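Local coordinates for protein titin,Decorin,Titin (Homo sapiens, PDB 6SDB) that contributes two immunoglobulin domains from the Z-disc end of titin, one carrying a grafted decorin peptide, and probably serves as a self-assembling protein scaffold, at residues S16-E21 against K99-P104; A29-F34 against I57-G62; A103-V108 against V177-S182; M114-G119 against L192-E197; V136-D141 against Y160-A165. All coordinates share one frame; numbering follows the deposited sequence.

Interaction 1: S16-E21 against K99-P104; sequences SVVVLE and KAETAP. With ACT (acetate ion), chain F.
Val19 and Glu21 hold the backbone of Lys99 between them: Lys99 N donates to Val19 O at 3.0 Å, and Glu21 N donates to Lys99 O at 2.8 Å. Leu20, between these two bonds, is paired in parallel with Lys99. Beside the backbone, Val18 CG1 lies against the aliphatic part of the lysine, 3.7 Å from Lys99 CD; it is the branch anti to the backbone N (chi1 -179°) that reaches the lysine. The leucine side chain runs at about a right angle to that of Glu101, with Leu20 CD2 3.5 Å from Glu101 CB. Nearer the linker, Glu21 OE1 comes within 3.6 Å of Ala100 CB. Strands 17-20 and 88-99 are the A' and G strands of the first titin immunoglobulin domain, a parallel edge pair characteristic of the I-set, and Ala100 to Thr102 lead on toward the first strand of the second domain. An acetate ion, probably from the crystallisation liquor, accepts a weak 3.5 Å hydrogen bond at its O from Ala100 N and another from Lys73 NZ. Farther back, Val17 and Val19 continue the pairing through backbone bonds to Leu97, and Ser16 OG is held by Glu95 N.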
# COMPACT_ATOMS: atom_id res chain seq x y z
N SER A 16 -3.00 18.38 -2.30
CA SER A 16 -1.71 17.89 -2.75
C SER A 16 -1.29 16.68 -1.91
O SER A 16 -1.60 16.58 -0.72
CB SER A 16 -0.65 18.99 -2.63
OG SER A 16 -1.10 20.20 -3.23
N VAL A 17 -0.58 15.75 -2.55
CA VAL A 17 -0.20 14.48 -1.93
C VAL A 17 1.14 14.03 -2.50
O VAL A 17 1.45 14.29 -3.67
CB VAL A 17 -1.30 13.41 -2.15
CG1 VAL A 17 -1.48 13.12 -3.65
CG2 VAL A 17 -0.98 12.12 -1.37
N VAL A 18 1.94 13.35 -1.68
CA VAL A 18 3.13 12.64 -2.14
C VAL A 18 2.81 11.16 -2.18
O VAL A 18 2.15 10.63 -1.28
CB VAL A 18 4.35 12.91 -1.24
CG1 VAL A 18 5.58 12.17 -1.78
CG2 VAL A 18 4.62 14.36 -1.16
N VAL A 19 3.15 10.51 -3.28
CA VAL A 19 2.73 9.15 -3.55
C VAL A 19 3.96 8.32 -3.91
O VAL A 19 4.87 8.81 -4.60
CB VAL A 19 1.67 9.15 -4.67
CG1 VAL A 19 1.55 7.81 -5.33
CG2 VAL A 19 0.33 9.61 -4.11
N LEU A 20 4.00 7.07 -3.45
CA LEU A 20 5.15 6.22 -3.74
C LEU A 20 5.11 5.71 -5.17
O LEU A 20 4.06 5.31 -5.68
CB LEU A 20 5.16 5.01 -2.81
CG LEU A 20 5.78 5.19 -1.44
CD1 LEU A 20 5.99 3.82 -0.81
CD2 LEU A 20 7.07 5.94 -1.58
N GLU A 21 6.29 5.67 -5.79
CA GLU A 21 6.42 5.13 -7.15
C GLU A 21 5.78 3.75 -7.23
O GLU A 21 5.91 2.92 -6.33
CB GLU A 21 7.89 5.07 -7.55
CG GLU A 21 8.10 4.97 -9.03
CD GLU A 21 9.37 5.67 -9.48
OE1 GLU A 21 10.26 5.89 -8.63
OE2 GLU A 21 9.47 5.99 -10.70
N LYS A 99 7.43 10.11 -5.52
CA LYS A 99 8.77 9.87 -5.00
C LYS A 99 9.10 8.38 -4.98
O LYS A 99 8.21 7.52 -4.89
CB LYS A 99 8.92 10.48 -3.61
CG LYS A 99 9.00 12.00 -3.63
CD LYS A 99 9.18 12.61 -2.25
CE LYS A 99 10.65 12.93 -1.97
NZ LYS A 99 10.96 13.03 -0.50
N ALA A 100 10.40 8.08 -5.06
CA ALA A 100 10.86 6.70 -4.96
C ALA A 100 10.95 6.25 -3.51
O ALA A 100 10.39 5.21 -3.15
CB ALA A 100 12.21 6.55 -5.65
N GLU A 101 11.66 7.02 -2.68
CA GLU A 101 11.64 6.87 -1.23
C GLU A 101 12.10 5.49 -0.79
O GLU A 101 11.59 4.94 0.19
CB GLU A 101 10.24 7.15 -0.67
CG GLU A 101 9.86 8.62 -0.57
CD GLU A 101 8.49 8.82 0.06
OE1 GLU A 101 7.48 8.85 -0.68
OE2 GLU A 101 8.41 8.92 1.30
N THR A 102 13.08 4.93 -1.49
CA THR A 102 13.42 3.55 -1.19
C THR A 102 14.17 3.44 0.14
O THR A 102 14.95 4.31 0.53
CB THR A 102 14.27 2.93 -2.30
OG1 THR A 102 15.54 3.59 -2.39
CG2 THR A 102 13.54 2.98 -3.63
N ALA A 103 13.91 2.33 0.82
CA ALA A 103 14.52 1.95 2.06
C ALA A 103 14.76 0.45 1.93
O ALA A 103 13.90 -0.27 1.40
CB ALA A 103 13.62 2.24 3.26
N PRO A 104 15.91 -0.04 2.35
CA PRO A 104 16.16 -1.48 2.29
C PRO A 104 15.41 -2.20 3.39
O PRO A 104 14.89 -1.55 4.32
CB PRO A 104 17.68 -1.58 2.47
CG PRO A 104 18.04 -0.33 3.23
CD PRO A 104 17.05 0.72 2.90
C ACT F . 13.40 10.04 -4.11
O ACT F . 13.25 10.05 -5.34
OXT ACT F . 12.75 10.65 -3.23
CH3 ACT F . 14.55 9.12 -3.60

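Interaction 2: A29-F34 against I57-G62; sequences AHISGF and ISFSDG
Ile31 meets Gly62 through its backbone and Phe59 through its side chain, where the B strand of the first titin immunoglobulin domain passes the turn joining the D and E strands. Strand 63-68 lies between strands 25-34 and 56-60 in the sheet, and the contact forms at the start of strand 63-68, where the turn at Asp61 and Gly62 leads into that strand beside the B strand. Both turn residues have positive phi, as in a type I' hairpin turn, a backbone shape that glycine readily adopts at Gly62 (phi 66°). The hydrogen bonding across the contact is a single backbone bond: Ile31 N donates to Gly62 O at 2.6 Å, nearly straight at 170°, with the donor in the plane of the carbonyl. A further backbone bond between Ala29 and Ala64 carries the antiparallel pairing on into strand 63-68. Weaker CH-O contacts flank the bond. His30 CA approaches Gly62 O at 3.2 Å, giving this oxygen a second contact from the B strand, while Gly62 CA lies 3.4 Å from Ile31 O. The apolar part is small and faces the interior of the sandwich, where Phe10, Val39 and Ala64 pack around Ile31, and Val39 and Ala64 also touch Phe59. Isoleucine and phenylalanine side chains cross at about a right angle, the methyl group meeting the ring obliquely, with Ile31 CD1 3.9 Å from Phe59 CE1.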
# COMPACT_ATOMS: atom_id res chain seq x y z
N ALA A 29 -13.04 14.78 -5.19
CA ALA A 29 -13.67 16.02 -4.78
C ALA A 29 -15.17 15.82 -4.72
O ALA A 29 -15.72 14.95 -5.40
CB ALA A 29 -13.36 17.17 -5.76
N HIS A 30 -15.83 16.62 -3.88
CA HIS A 30 -17.28 16.70 -3.85
C HIS A 30 -17.67 18.07 -4.36
O HIS A 30 -17.18 19.08 -3.86
CB HIS A 30 -17.84 16.48 -2.45
CG HIS A 30 -17.53 15.14 -1.86
ND1 HIS A 30 -16.71 14.22 -2.49
CD2 HIS A 30 -17.90 14.57 -0.69
CE1 HIS A 30 -16.60 13.14 -1.74
NE2 HIS A 30 -17.31 13.33 -0.64
N ILE A 31 -18.55 18.09 -5.36
CA ILE A 31 -18.99 19.32 -6.00
C ILE A 31 -20.48 19.48 -5.77
O ILE A 31 -21.24 18.51 -5.86
CB ILE A 31 -18.71 19.29 -7.52
CG1 ILE A 31 -17.22 19.22 -7.78
CG2 ILE A 31 -19.32 20.49 -8.23
CD1 ILE A 31 -16.83 17.95 -8.44
N SER A 32 -20.90 20.71 -5.51
CA SER A 32 -22.30 21.09 -5.45
C SER A 32 -22.52 22.23 -6.43
O SER A 32 -21.57 22.87 -6.89
CB SER A 32 -22.73 21.52 -4.05
OG SER A 32 -22.19 22.80 -3.74
N GLY A 33 -23.77 22.44 -6.78
CA GLY A 33 -24.14 23.51 -7.69
C GLY A 33 -25.40 23.12 -8.42
O GLY A 33 -25.67 21.96 -8.68
N PHE A 34 -26.17 24.14 -8.81
CA PHE A 34 -27.36 23.88 -9.60
C PHE A 34 -27.45 24.88 -10.74
O PHE A 34 -27.30 26.10 -10.52
CB PHE A 34 -28.65 23.90 -8.79
CG PHE A 34 -29.85 23.52 -9.61
CD1 PHE A 34 -30.11 22.19 -9.89
CD2 PHE A 34 -30.67 24.49 -10.15
CE1 PHE A 34 -31.19 21.83 -10.65
CE2 PHE A 34 -31.75 24.13 -10.93
CZ PHE A 34 -32.01 22.80 -11.17
N ILE A 57 -11.26 8.33 -14.82
CA ILE A 57 -12.01 9.49 -14.38
C ILE A 57 -13.46 9.05 -14.24
O ILE A 57 -14.02 8.46 -15.17
CB ILE A 57 -11.88 10.67 -15.36
CG1 ILE A 57 -10.42 11.02 -15.59
CG2 ILE A 57 -12.63 11.90 -14.86
CD1 ILE A 57 -10.19 11.70 -16.90
N SER A 58 -14.07 9.35 -13.09
CA SER A 58 -15.49 9.09 -12.90
C SER A 58 -16.15 10.29 -12.23
O SER A 58 -15.50 11.12 -11.58
CB SER A 58 -15.73 7.82 -12.08
OG SER A 58 -15.04 7.87 -10.84
N PHE A 59 -17.46 10.39 -12.45
CA PHE A 59 -18.29 11.44 -11.87
C PHE A 59 -19.72 10.94 -11.74
O PHE A 59 -20.29 10.44 -12.71
CB PHE A 59 -18.27 12.70 -12.73
CG PHE A 59 -19.04 13.85 -12.12
CD1 PHE A 59 -18.56 14.52 -11.00
CD2 PHE A 59 -20.26 14.26 -12.67
CE1 PHE A 59 -19.26 15.57 -10.44
CE2 PHE A 59 -20.96 15.31 -12.10
CZ PHE A 59 -20.46 15.97 -10.99
N SER A 60 -20.29 11.05 -10.53
CA SER A 60 -21.70 10.78 -10.29
C SER A 60 -22.11 11.35 -8.94
O SER A 60 -21.39 11.17 -7.95
CB SER A 60 -22.02 9.28 -10.34
OG SER A 60 -21.34 8.58 -9.32
N ASP A 61 -23.27 12.00 -8.92
CA ASP A 61 -23.82 12.55 -7.68
C ASP A 61 -22.83 13.51 -7.01
O ASP A 61 -22.54 13.41 -5.81
CB ASP A 61 -24.27 11.44 -6.72
CG ASP A 61 -25.28 11.92 -5.69
OD1 ASP A 61 -26.48 12.05 -6.02
OD2 ASP A 61 -24.88 12.15 -4.52
N GLY A 62 -22.24 14.40 -7.82
CA GLY A 62 -21.33 15.40 -7.29
C GLY A 62 -20.02 14.90 -6.71
O GLY A 62 -19.33 15.68 -6.07

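Interaction 3: A103-V108 against V177-S182; sequences APPNFV and VNATNS
Pro105 and Phe107 of the A strand pack on Ala179 and Val177 of the F strand, joining the two sheets of the second titin immunoglobulin domain at one edge of its beta sandwich. The strand axes run antiparallel at 167° and approach to 6.2 Å, yet each strand makes its backbone bonds within its own sheet, 103-107 to 122-131 and 173-181 to 184-195 and 135-140. The packed part lies in the middle and at the Phe107 end. Pro105 CB rests against Ala179 CB at 3.7 Å, and the rest of the proline ring extends over the backbone toward Asn181. Phe107 sends the far end of its ring to Val177, whose CG1 lies at the ring edge, in its plane, 3.8 Å from Phe107 CE1; Ala186 and Ser188 of the G strand also border this ring. The solvent side is looser: exposed Asn106 directs its CB away from the F strand, and exposed Pro104 makes little contact with it. At the linker end the contact becomes polar. Asn181 CG sits between its backbone N and carbonyl carbon (chi1 70°), which raises the amide toward the A strand; ND2 is shared with Pro132 O, its strongest partner, and OD1 accepts from Val183 N. The bond across the contact runs from Asn181 ND2 to Ala103 O, 2.9 Å long with 157° at the hydrogen, the donor lying in the carbonyl plane.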
# COMPACT_ATOMS: atom_id res chain seq x y z
N ALA A 103 13.91 2.33 0.82
CA ALA A 103 14.52 1.95 2.06
C ALA A 103 14.76 0.45 1.93
O ALA A 103 13.90 -0.27 1.40
CB ALA A 103 13.62 2.24 3.26
N PRO A 104 15.91 -0.04 2.35
CA PRO A 104 16.16 -1.48 2.29
C PRO A 104 15.41 -2.20 3.39
O PRO A 104 14.89 -1.55 4.32
CB PRO A 104 17.68 -1.58 2.47
CG PRO A 104 18.04 -0.33 3.23
CD PRO A 104 17.05 0.72 2.90
N PRO A 105 15.27 -3.53 3.31
CA PRO A 105 14.51 -4.26 4.33
C PRO A 105 15.13 -4.11 5.72
O PRO A 105 16.35 -4.14 5.88
CB PRO A 105 14.57 -5.72 3.85
CG PRO A 105 14.90 -5.64 2.42
CD PRO A 105 15.77 -4.43 2.26
N ASN A 106 14.27 -3.89 6.71
CA ASN A 106 14.69 -3.76 8.09
C ASN A 106 13.80 -4.58 9.01
O ASN A 106 12.57 -4.48 8.94
CB ASN A 106 14.68 -2.30 8.53
CG ASN A 106 15.14 -2.14 9.94
OD1 ASN A 106 16.01 -2.87 10.41
ND2 ASN A 106 14.55 -1.18 10.64
N PHE A 107 14.41 -5.38 9.88
CA PHE A 107 13.66 -6.12 10.90
C PHE A 107 13.45 -5.21 12.10
O PHE A 107 14.35 -5.03 12.92
CB PHE A 107 14.39 -7.40 11.29
CG PHE A 107 14.26 -8.51 10.27
CD1 PHE A 107 13.16 -9.34 10.26
CD2 PHE A 107 15.24 -8.70 9.32
CE1 PHE A 107 13.05 -10.36 9.32
CE2 PHE A 107 15.14 -9.72 8.38
CZ PHE A 107 14.03 -10.55 8.38
N VAL A 108 12.28 -4.59 12.18
CA VAL A 108 12.01 -3.79 13.38
C VAL A 108 11.66 -4.72 14.53
O VAL A 108 11.91 -4.39 15.69
CB VAL A 108 10.93 -2.72 13.10
CG1 VAL A 108 11.18 -2.02 11.76
CG2 VAL A 108 9.53 -3.29 13.18
N VAL A 177 14.23 -15.91 8.56
CA VAL A 177 13.40 -15.11 7.68
C VAL A 177 14.32 -14.24 6.84
O VAL A 177 15.27 -13.65 7.38
CB VAL A 177 12.40 -14.25 8.46
CG1 VAL A 177 11.65 -13.36 7.51
CG2 VAL A 177 11.45 -15.13 9.26
N ASN A 178 14.08 -14.22 5.52
CA ASN A 178 14.75 -13.34 4.57
C ASN A 178 13.76 -12.30 4.08
O ASN A 178 12.65 -12.65 3.67
CB ASN A 178 15.26 -14.08 3.33
CG ASN A 178 16.49 -14.88 3.60
OD1 ASN A 178 17.14 -14.73 4.64
ND2 ASN A 178 16.82 -15.75 2.65
N ALA A 179 14.17 -11.03 4.14
CA ALA A 179 13.42 -9.94 3.52
C ALA A 179 14.30 -9.28 2.46
O ALA A 179 15.40 -8.80 2.77
CB ALA A 179 12.96 -8.92 4.57
N THR A 180 13.82 -9.27 1.22
CA THR A 180 14.57 -8.70 0.11
C THR A 180 13.69 -7.74 -0.65
O THR A 180 12.54 -8.06 -0.95
CB THR A 180 15.04 -9.78 -0.84
OG1 THR A 180 15.57 -10.86 -0.08
CG2 THR A 180 16.11 -9.21 -1.73
N ASN A 181 14.23 -6.57 -0.98
CA ASN A 181 13.58 -5.75 -1.99
C ASN A 181 14.64 -5.28 -2.97
O ASN A 181 15.77 -5.78 -2.93
CB ASN A 181 12.79 -4.59 -1.35
CG ASN A 181 13.67 -3.53 -0.73
OD1 ASN A 181 14.90 -3.61 -0.77
ND2 ASN A 181 13.05 -2.52 -0.16
N SER A 182 14.30 -4.34 -3.86
CA SER A 182 15.21 -3.97 -4.95
C SER A 182 16.43 -3.17 -4.51
O SER A 182 17.32 -2.94 -5.34
CB SER A 182 14.45 -3.19 -6.01
OG SER A 182 14.20 -1.88 -5.57

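Interaction 4: M114-G119 against L192-E197; sequences MTVRQG and LLVQGE
Met114 to Arg117 pair in parallel with Leu192 to Gln195, residue for residue, their strand axes 4.6 Å apart and 23° from parallel. These are the A' and G strands of the second titin immunoglobulin domain, whose pairing forms one edge of a sheet in the I-set sandwich. Three backbone bonds zip them together: Leu193 N to Met114 O at 2.9 Å, Val116 N to Leu193 O at 3.0 Å and Gln195 N to Val116 O at 2.9 Å. Inward-facing side chains are apolar. Val116 and Val194 lie side by side and point the same way; Val116 CG2, set between its backbone N and carbonyl carbon (chi1 -44° puts CG1 anti to that carbon), is the branch that meets Val194 CG1. Leu192 CD1 is 4.0 Å from Met114 CB, and Val122 of the B strand covers both residues. On the exposed face, Thr115 OG1 touches Leu193 CD1 at 3.6 Å. The extended Arg117 chain crosses Gln195 obliquely, with Gln195 CG over one face of the guanidinium, though the end of the arginine is less surely placed. Past the last bridge the pairing slackens, and the final backbone link, Gln118 N to Gln195 O, is a weak hydrogen bond of 3.2 Å with 134° at the hydrogen.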
# COMPACT_ATOMS: atom_id res chain seq x y z
N MET A 114 13.09 -19.60 20.87
CA MET A 114 12.02 -20.08 21.75
C MET A 114 12.22 -21.53 22.13
O MET A 114 12.63 -22.36 21.31
CB MET A 114 10.66 -19.94 21.07
CG MET A 114 10.36 -18.55 20.58
SD MET A 114 8.68 -18.40 19.99
CE MET A 114 7.80 -18.94 21.47
N THR A 115 11.90 -21.84 23.38
CA THR A 115 11.81 -23.21 23.86
C THR A 115 10.41 -23.44 24.38
O THR A 115 9.96 -22.77 25.32
CB THR A 115 12.84 -23.51 24.92
OG1 THR A 115 14.14 -23.23 24.38
CG2 THR A 115 12.77 -24.97 25.30
N VAL A 116 9.72 -24.39 23.76
CA VAL A 116 8.32 -24.66 24.01
C VAL A 116 8.16 -26.16 24.22
O VAL A 116 9.06 -26.95 23.90
CB VAL A 116 7.43 -24.21 22.84
CG1 VAL A 116 7.85 -22.83 22.36
CG2 VAL A 116 7.53 -25.19 21.74
N ARG A 117 7.01 -26.54 24.77
CA ARG A 117 6.75 -27.96 24.86
C ARG A 117 5.91 -28.55 23.74
O ARG A 117 5.16 -27.88 23.02
CB ARG A 117 6.19 -28.34 26.21
CG ARG A 117 6.83 -29.64 26.57
CD ARG A 117 6.87 -29.99 28.01
NE ARG A 117 7.15 -31.42 28.05
CZ ARG A 117 8.07 -32.08 28.74
NH1 ARG A 117 9.11 -31.43 29.30
NH2 ARG A 117 8.10 -33.39 28.61
N GLN A 118 6.05 -29.87 23.63
CA GLN A 118 5.40 -30.65 22.59
C GLN A 118 3.90 -30.47 22.71
O GLN A 118 3.33 -30.54 23.81
CB GLN A 118 5.79 -32.12 22.77
CG GLN A 118 5.35 -33.03 21.65
CD GLN A 118 5.75 -34.49 21.87
OE1 GLN A 118 6.46 -34.83 22.82
NE2 GLN A 118 5.29 -35.36 20.99
N GLY A 119 3.27 -30.20 21.57
CA GLY A 119 1.85 -29.90 21.53
C GLY A 119 1.53 -28.43 21.67
O GLY A 119 0.41 -28.03 21.34
N LEU A 192 14.56 -22.74 17.48
CA LEU A 192 13.36 -23.26 18.11
C LEU A 192 13.66 -24.65 18.66
O LEU A 192 14.06 -25.55 17.91
CB LEU A 192 12.20 -23.32 17.12
CG LEU A 192 10.95 -24.02 17.68
CD1 LEU A 192 10.25 -23.11 18.68
CD2 LEU A 192 10.00 -24.44 16.57
N LEU A 193 13.46 -24.83 19.96
CA LEU A 193 13.59 -26.13 20.60
C LEU A 193 12.28 -26.49 21.27
O LEU A 193 11.76 -25.70 22.07
CB LEU A 193 14.69 -26.13 21.66
CG LEU A 193 15.98 -25.52 21.17
CD1 LEU A 193 16.69 -24.86 22.34
CD2 LEU A 193 16.81 -26.62 20.54
N VAL A 194 11.79 -27.69 21.00
CA VAL A 194 10.53 -28.17 21.56
C VAL A 194 10.83 -29.45 22.32
O VAL A 194 11.39 -30.40 21.75
CB VAL A 194 9.46 -28.35 20.46
CG1 VAL A 194 9.31 -27.05 19.65
CG2 VAL A 194 9.88 -29.33 19.51
N GLN A 195 10.53 -29.46 23.61
CA GLN A 195 10.91 -30.59 24.44
C GLN A 195 9.92 -31.75 24.34
O GLN A 195 8.72 -31.54 24.17
CB GLN A 195 11.04 -30.11 25.88
CG GLN A 195 11.71 -31.13 26.77
CD GLN A 195 11.93 -30.60 28.17
OE1 GLN A 195 11.73 -29.40 28.45
NE2 GLN A 195 12.25 -31.50 29.08
N GLY A 196 10.43 -33.00 24.46
CA GLY A 196 9.64 -34.22 24.29
C GLY A 196 8.66 -34.66 25.36
O GLY A 196 7.72 -33.93 25.69
N GLU A 197 8.84 -35.89 25.88
CA GLU A 197 8.02 -36.48 26.99
C GLU A 197 8.61 -36.14 28.38
O GLU A 197 7.88 -36.12 29.37
CB GLU A 197 7.93 -38.02 26.85
CG GLU A 197 9.18 -38.68 27.45
CD GLU A 197 10.36 -38.58 26.51
OE1 GLU A 197 11.49 -38.97 26.90
OE2 GLU A 197 10.15 -38.11 25.37

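Interaction 5: V136-D141 against Y160-A165; sequences VKFYRD and YSLLIA
Val136 and Phe138 pack on Tyr160 and Leu162 in a buried, apolar contact between the two sheets of the second titin immunoglobulin domain, C strand against E strand. The axes are 8.7 Å apart and cross at -33°, and no hydrogen bond spans the gap; the side chains do all the joining. Val136 CG2 lies over the face of the tyrosine, 3.7 Å from the centroid of the Tyr160 ring and 10° off its normal, a CH-pi contact. One step along, the roles reverse. Leu162 CB sits over a face of the phenylalanine, 4.0 Å from the centroid of the Phe138 ring, while the tip of that ring points at the E-strand backbone. Tyr160 O lies at the edge of this ring, in its plane, with Phe138 CZ 3.6 Å away. With chi1 of -74°, Phe138 CG is anti to its carbonyl carbon, a setting that slants the ring back toward Tyr160, whose CB is 4.1 Å from Phe138 CE1. Val177 of the F strand touches both Val136 and Phe138, and Ile153 of the D strand also meets Phe138. Phe138 takes the C-strand position where Ig domains commonly carry a core tryptophan, within the hydrophobic core of the I-set beta sandwich.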
# COMPACT_ATOMS: atom_id res chain seq x y z
N VAL A 136 9.23 -11.53 1.88
CA VAL A 136 9.56 -12.16 3.15
C VAL A 136 9.33 -13.66 3.01
O VAL A 136 8.23 -14.09 2.62
CB VAL A 136 8.72 -11.55 4.28
CG1 VAL A 136 8.99 -12.32 5.55
CG2 VAL A 136 9.08 -10.11 4.43
N LYS A 137 10.36 -14.45 3.30
CA LYS A 137 10.23 -15.90 3.22
C LYS A 137 10.78 -16.55 4.48
O LYS A 137 11.81 -16.12 5.01
CB LYS A 137 10.91 -16.46 1.99
CG LYS A 137 10.29 -15.99 0.68
CD LYS A 137 10.98 -16.68 -0.47
CE LYS A 137 10.77 -15.97 -1.78
NZ LYS A 137 11.80 -16.42 -2.78
N PHE A 138 10.11 -17.60 4.94
CA PHE A 138 10.50 -18.32 6.14
C PHE A 138 11.24 -19.60 5.79
O PHE A 138 10.90 -20.29 4.83
CB PHE A 138 9.29 -18.68 6.99
CG PHE A 138 8.69 -17.53 7.71
CD1 PHE A 138 7.90 -16.61 7.04
CD2 PHE A 138 8.88 -17.39 9.07
CE1 PHE A 138 7.32 -15.54 7.72
CE2 PHE A 138 8.31 -16.34 9.76
CZ PHE A 138 7.53 -15.41 9.09
N TYR A 139 12.24 -19.92 6.59
CA TYR A 139 13.04 -21.12 6.39
C TYR A 139 13.25 -21.82 7.72
O TYR A 139 13.28 -21.18 8.78
CB TYR A 139 14.40 -20.80 5.74
CG TYR A 139 14.33 -20.01 4.46
CD1 TYR A 139 14.11 -18.63 4.47
CD2 TYR A 139 14.49 -20.63 3.24
CE1 TYR A 139 14.04 -17.91 3.29
CE2 TYR A 139 14.43 -19.93 2.05
CZ TYR A 139 14.20 -18.56 2.07
OH TYR A 139 14.15 -17.86 0.87
N ARG A 140 13.37 -23.14 7.66
CA ARG A 140 13.86 -23.94 8.78
C ARG A 140 15.06 -24.73 8.27
O ARG A 140 14.98 -25.41 7.24
CB ARG A 140 12.77 -24.86 9.35
CG ARG A 140 12.81 -26.28 8.82
CD ARG A 140 11.83 -27.25 9.43
NE ARG A 140 12.35 -27.82 10.66
CZ ARG A 140 13.33 -28.73 10.71
NH1 ARG A 140 13.95 -29.13 9.59
NH2 ARG A 140 13.72 -29.22 11.88
N ASP A 141 16.19 -24.56 8.94
CA ASP A 141 17.43 -25.26 8.56
C ASP A 141 17.73 -25.07 7.07
O ASP A 141 18.17 -26.01 6.39
CB ASP A 141 17.35 -26.75 8.88
CG ASP A 141 17.31 -27.03 10.36
OD1 ASP A 141 17.38 -26.09 11.18
OD2 ASP A 141 17.22 -28.22 10.69
N TYR A 160 4.81 -10.35 9.84
CA TYR A 160 4.83 -11.65 9.17
C TYR A 160 4.98 -12.76 10.20
O TYR A 160 5.94 -12.75 10.98
CB TYR A 160 5.96 -11.71 8.14
CG TYR A 160 5.87 -10.63 7.08
CD1 TYR A 160 6.35 -9.34 7.32
CD2 TYR A 160 5.29 -10.89 5.85
CE1 TYR A 160 6.26 -8.36 6.37
CE2 TYR A 160 5.19 -9.91 4.89
CZ TYR A 160 5.68 -8.65 5.14
OH TYR A 160 5.58 -7.67 4.17
N SER A 161 4.07 -13.73 10.18
CA SER A 161 3.98 -14.75 11.21
C SER A 161 4.04 -16.11 10.56
O SER A 161 3.42 -16.33 9.51
CB SER A 161 2.68 -14.64 12.01
OG SER A 161 2.30 -13.29 12.18
N LEU A 162 4.85 -17.00 11.13
CA LEU A 162 4.74 -18.43 10.92
C LEU A 162 4.07 -19.02 12.16
O LEU A 162 4.55 -18.82 13.29
CB LEU A 162 6.09 -19.09 10.68
CG LEU A 162 6.08 -20.61 10.89
CD1 LEU A 162 5.12 -21.31 9.92
CD2 LEU A 162 7.49 -21.20 10.77
N LEU A 163 2.97 -19.73 11.97
CA LEU A 163 2.25 -20.29 13.10
C LEU A 163 2.30 -21.81 12.99
O LEU A 163 1.64 -22.40 12.12
CB LEU A 163 0.81 -19.82 13.14
CG LEU A 163 0.08 -20.58 14.24
CD1 LEU A 163 0.14 -19.76 15.50
CD2 LEU A 163 -1.35 -20.92 13.84
N ILE A 164 3.05 -22.42 13.89
CA ILE A 164 3.13 -23.87 13.97
C ILE A 164 1.98 -24.37 14.84
O ILE A 164 1.88 -24.02 16.02
CB ILE A 164 4.49 -24.30 14.54
CG1 ILE A 164 5.61 -23.60 13.75
CG2 ILE A 164 4.64 -25.81 14.54
CD1 ILE A 164 7.01 -24.09 14.10
N ALA A 165 1.09 -25.16 14.24
CA ALA A 165 -0.18 -25.50 14.88
C ALA A 165 0.04 -26.30 16.16
O ALA A 165 -0.52 -25.98 17.21
CB ALA A 165 -1.06 -26.27 13.91

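Interaction 2 lies in the first immunoglobulin domain and interactions 3, 4 and 5 in the second, while interaction 1 runs from the A' strand of the first into the linker; its loop encloses interaction 2. Interactions 1 and 3 share Ala103 and Pro104, their centres about 17 Å apart, so the chain passes directly from one domain's edge to the next one's A strand. Interactions 3 and 5 touch, their F and C strands being neighbours in one sheet, and interaction 4 meets interaction 5 through Leu192 and Ile164. The segments of 3 and 4 alternate along the chain, and both loops enclose interaction 5. About 61 Å separates the centres of interactions 2 and 4, reflecting two sandwiches strung end to end.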